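Local coordinates for protein cytochrome c551 (Achromobacter xylosoxidans, PDB 2ZON) that probably carries electrons through a covalently bound haem, as other small bacterial c-type cytochromes do, at residues K14-R17 against S18-V22. Sequence-based numbering, arbitrary orientation.
Sequences KLYR and SACVV. With HEM (protoporphyrin IX containing Fe), chain K.
Tyr16 lies against the next turn of its own helix, with one ring face over the backbone where Cys20 passes into Val21. The Val21 amide nitrogen stands above the ring centre, Tyr16 CE2 meets Val21 CB at 3.6 Å, and the two side chains cross at about a right angle. Cys20 CB approaches Tyr16 CD1 obliquely at 3.5 Å, while Cys20 SG lies 5.5 Å from the Tyr16 ring centroid, 53° off the normal, an oblique sulfur-aromatic contact. The Tyr16 ring reaches Cys20 and Val21 because CG is turned away from the backbone N (chi1 178°), and Tyr81 of helix 72-85 meets the ring as well. Arg17 places CD at the ring edge, in plane, and its guanidinium forms a salt bridge with Glu13.

The backbone widens here into a pi-type turn: Val21 N bonds to Tyr16 O at 3.0 Å, five residues back, whereas the bonds made by Ser18 N and Ala19 N are weak. Ser18 OG, set between its own N and carbonyl carbon (chi1 77°), turns back to give its proton to Leu15 O at 2.8 Å. A water links Ser18 OG weakly to Lys14 NZ.

Cys20 SG is covalently joined to haem CAB at 1.9 Å, and Leu15 CD1 packs on the same substituent, 3.9 Å from haem CBB. A chain of a different protein covers this side of the helix, sharing backbone hydrogen bonds with Ser18 and packing on Ala19, Val21 and Val22. The arrangement is that of the N-terminal helix of a class I c-type cytochrome, where the first cysteine of the CXXCH motif forms a thioether with the haem.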
loop_
_atom_site.group_PDB
_atom_site.type_symbol
_atom_site.label_atom_id
_atom_site.label_comp_id
_atom_site.label_asym_id
_atom_site.label_seq_id
_atom_site.Cartn_x
_atom_site.Cartn_y
_atom_site.Cartn_z
ATOM N N LYS D 14 28.438 -2.559 22.783
ATOM C CA LYS D 14 28.499 -2.202 21.357
ATOM C C LYS D 14 28.413 -3.451 20.483
ATOM O O LYS D 14 27.669 -3.478 19.499
ATOM C CB LYS D 14 29.801 -1.452 21.051
ATOM C CG LYS D 14 29.954 -1.033 19.608
ATOM C CD LYS D 14 31.264 -0.287 19.446
ATOM C CE LYS D 14 31.448 0.239 18.030
ATOM N NZ LYS D 14 31.947 -0.825 17.129
ATOM N N LEU D 15 29.189 -4.475 20.830
ATOM C CA LEU D 15 29.133 -5.733 20.090
ATOM C C LEU D 15 27.743 -6.352 20.221
ATOM O O LEU D 15 27.128 -6.787 19.224
ATOM C CB LEU D 15 30.184 -6.707 20.615
ATOM C CG LEU D 15 30.837 -7.741 19.687
ATOM C CD1 LEU D 15 31.051 -9.085 20.403
ATOM C CD2 LEU D 15 30.211 -7.926 18.288
ATOM N N TYR D 16 27.230 -6.359 21.451
ATOM C CA TYR D 16 25.915 -6.929 21.708
ATOM C C TYR D 16 24.884 -6.244 20.803
ATOM O O TYR D 16 24.114 -6.919 20.118
ATOM C CB TYR D 16 25.506 -6.805 23.189
ATOM C CG TYR D 16 24.113 -7.376 23.385
ATOM C CD1 TYR D 16 23.918 -8.734 23.662
ATOM C CD2 TYR D 16 22.985 -6.567 23.218
ATOM C CE1 TYR D 16 22.611 -9.270 23.789
ATOM C CE2 TYR D 16 21.699 -7.088 23.342
ATOM C CZ TYR D 16 21.517 -8.426 23.630
ATOM O OH TYR D 16 20.226 -8.908 23.736
ATOM N N ARG D 17 24.891 -4.904 20.787
ATOM C CA ARG D 17 23.906 -4.138 20.021
ATOM C C ARG D 17 24.032 -4.322 18.504
ATOM O O ARG D 17 23.067 -4.125 17.770
ATOM C CB ARG D 17 24.024 -2.650 20.351
ATOM C CG ARG D 17 22.994 -2.138 21.312
ATOM C CD ARG D 17 23.078 -2.826 22.650
ATOM N NE ARG D 17 22.109 -2.297 23.620
ATOM C CZ ARG D 17 22.041 -1.021 23.995
ATOM N NH1 ARG D 17 22.870 -0.124 23.475
ATOM N NH2 ARG D 17 21.149 -0.639 24.896
ATOM N N SER D 18 25.223 -4.681 18.041
ATOM C CA SER D 18 25.457 -4.807 16.610
ATOM C C SER D 18 25.048 -6.179 16.093
ATOM O O SER D 18 24.657 -6.306 14.932
ATOM C CB SER D 18 26.933 -4.596 16.310
ATOM O OG SER D 18 27.658 -5.768 16.646
ATOM N N ALA D 19 25.152 -7.198 16.937
ATOM C CA ALA D 19 25.059 -8.586 16.466
ATOM C C ALA D 19 24.212 -9.502 17.349
ATOM O O ALA D 19 23.121 -9.956 16.949
ATOM C CB ALA D 19 26.463 -9.160 16.318
ATOM N N CYS D 20 24.717 -9.769 18.551
ATOM C CA CYS D 20 24.120 -10.721 19.490
ATOM C C CYS D 20 22.633 -10.466 19.732
ATOM O O CYS D 20 21.881 -11.415 19.977
ATOM C CB CYS D 20 24.825 -10.631 20.838
ATOM S SG CYS D 20 26.633 -10.662 20.701
ATOM N N VAL D 21 22.245 -9.189 19.712
ATOM C CA VAL D 21 20.874 -8.753 19.985
ATOM C C VAL D 21 19.865 -9.425 19.055
ATOM O O VAL D 21 18.701 -9.592 19.421
ATOM C CB VAL D 21 20.739 -7.192 19.865
ATOM C CG1 VAL D 21 21.123 -6.723 18.455
ATOM C CG2 VAL D 21 19.334 -6.691 20.272
ATOM N N VAL D 22 20.299 -9.812 17.851
ATOM C CA VAL D 22 19.333 -10.381 16.897
ATOM C C VAL D 22 18.628 -11.618 17.453
ATOM O O VAL D 22 17.441 -11.812 17.196
ATOM C CB VAL D 22 19.907 -10.611 15.476
ATOM C CG1 VAL D 22 20.993 -11.667 15.473
ATOM C CG2 VAL D 22 18.777 -10.991 14.524
HETATM C CHA HEM K . 23.501 -19.074 24.189
HETATM C CHB HEM K . 26.128 -15.046 24.185
HETATM C CHC HEM K . 25.136 -14.482 19.527
HETATM C CHD HEM K . 21.704 -17.806 19.904
HETATM C C1A HEM K . 24.370 -18.081 24.646
HETATM C C2A HEM K . 25.035 -18.024 25.872
HETATM C C3A HEM K . 25.785 -16.865 25.850
HETATM C C4A HEM K . 25.580 -16.240 24.630
HETATM C CMA HEM K . 26.706 -16.315 26.955
HETATM C CAA HEM K . 24.928 -19.048 26.997
HETATM C CBA HEM K . 25.829 -20.233 26.719
HETATM C CGA HEM K . 25.082 -21.527 27.045
HETATM O O1A HEM K . 23.906 -21.641 26.635
HETATM O O2A HEM K . 25.712 -22.366 27.707
HETATM C C1B HEM K . 26.200 -14.551 22.888
HETATM C C2B HEM K . 27.006 -13.525 22.427
HETATM C C3B HEM K . 26.750 -13.362 21.081
HETATM C C4B HEM K . 25.735 -14.276 20.769
HETATM C CMB HEM K . 28.043 -12.777 23.301
HETATM C CAB HEM K . 27.354 -12.299 20.161
HETATM C CBB HEM K . 28.894 -12.283 20.130
HETATM C C1C HEM K . 24.061 -15.296 19.159
HETATM C C2C HEM K . 23.384 -15.331 17.941
HETATM C C3C HEM K . 22.392 -16.297 18.017
HETATM C C4C HEM K . 22.491 -16.816 19.315
HETATM C CMC HEM K . 23.712 -14.428 16.742
HETATM C CAC HEM K . 21.374 -16.565 16.907
HETATM C CBC HEM K . 21.901 -17.032 15.544
HETATM C C1D HEM K . 21.914 -18.537 21.072
HETATM C C2D HEM K . 21.275 -19.709 21.477
HETATM C C3D HEM K . 21.777 -20.088 22.703
HETATM C C4D HEM K . 22.725 -19.121 23.035
HETATM C CMD HEM K . 20.192 -20.450 20.673
HETATM C CAD HEM K . 21.403 -21.336 23.536
HETATM C CBD HEM K . 22.195 -22.546 23.014
HETATM C CGD HEM K . 21.510 -23.901 23.291
HETATM O O1D HEM K . 21.228 -24.163 24.480
HETATM O O2D HEM K . 21.286 -24.654 22.309
HETATM N NA HEM K . 24.720 -16.998 23.929
HETATM N NB HEM K . 25.442 -14.987 21.862
HETATM N NC HEM K . 23.496 -16.201 19.974
HETATM N ND HEM K . 22.788 -18.210 22.038
HETATM FE FE HEM K . 24.096 -16.597 21.994
HETATM O O HOH W 1 30.435 -3.892 17.493
#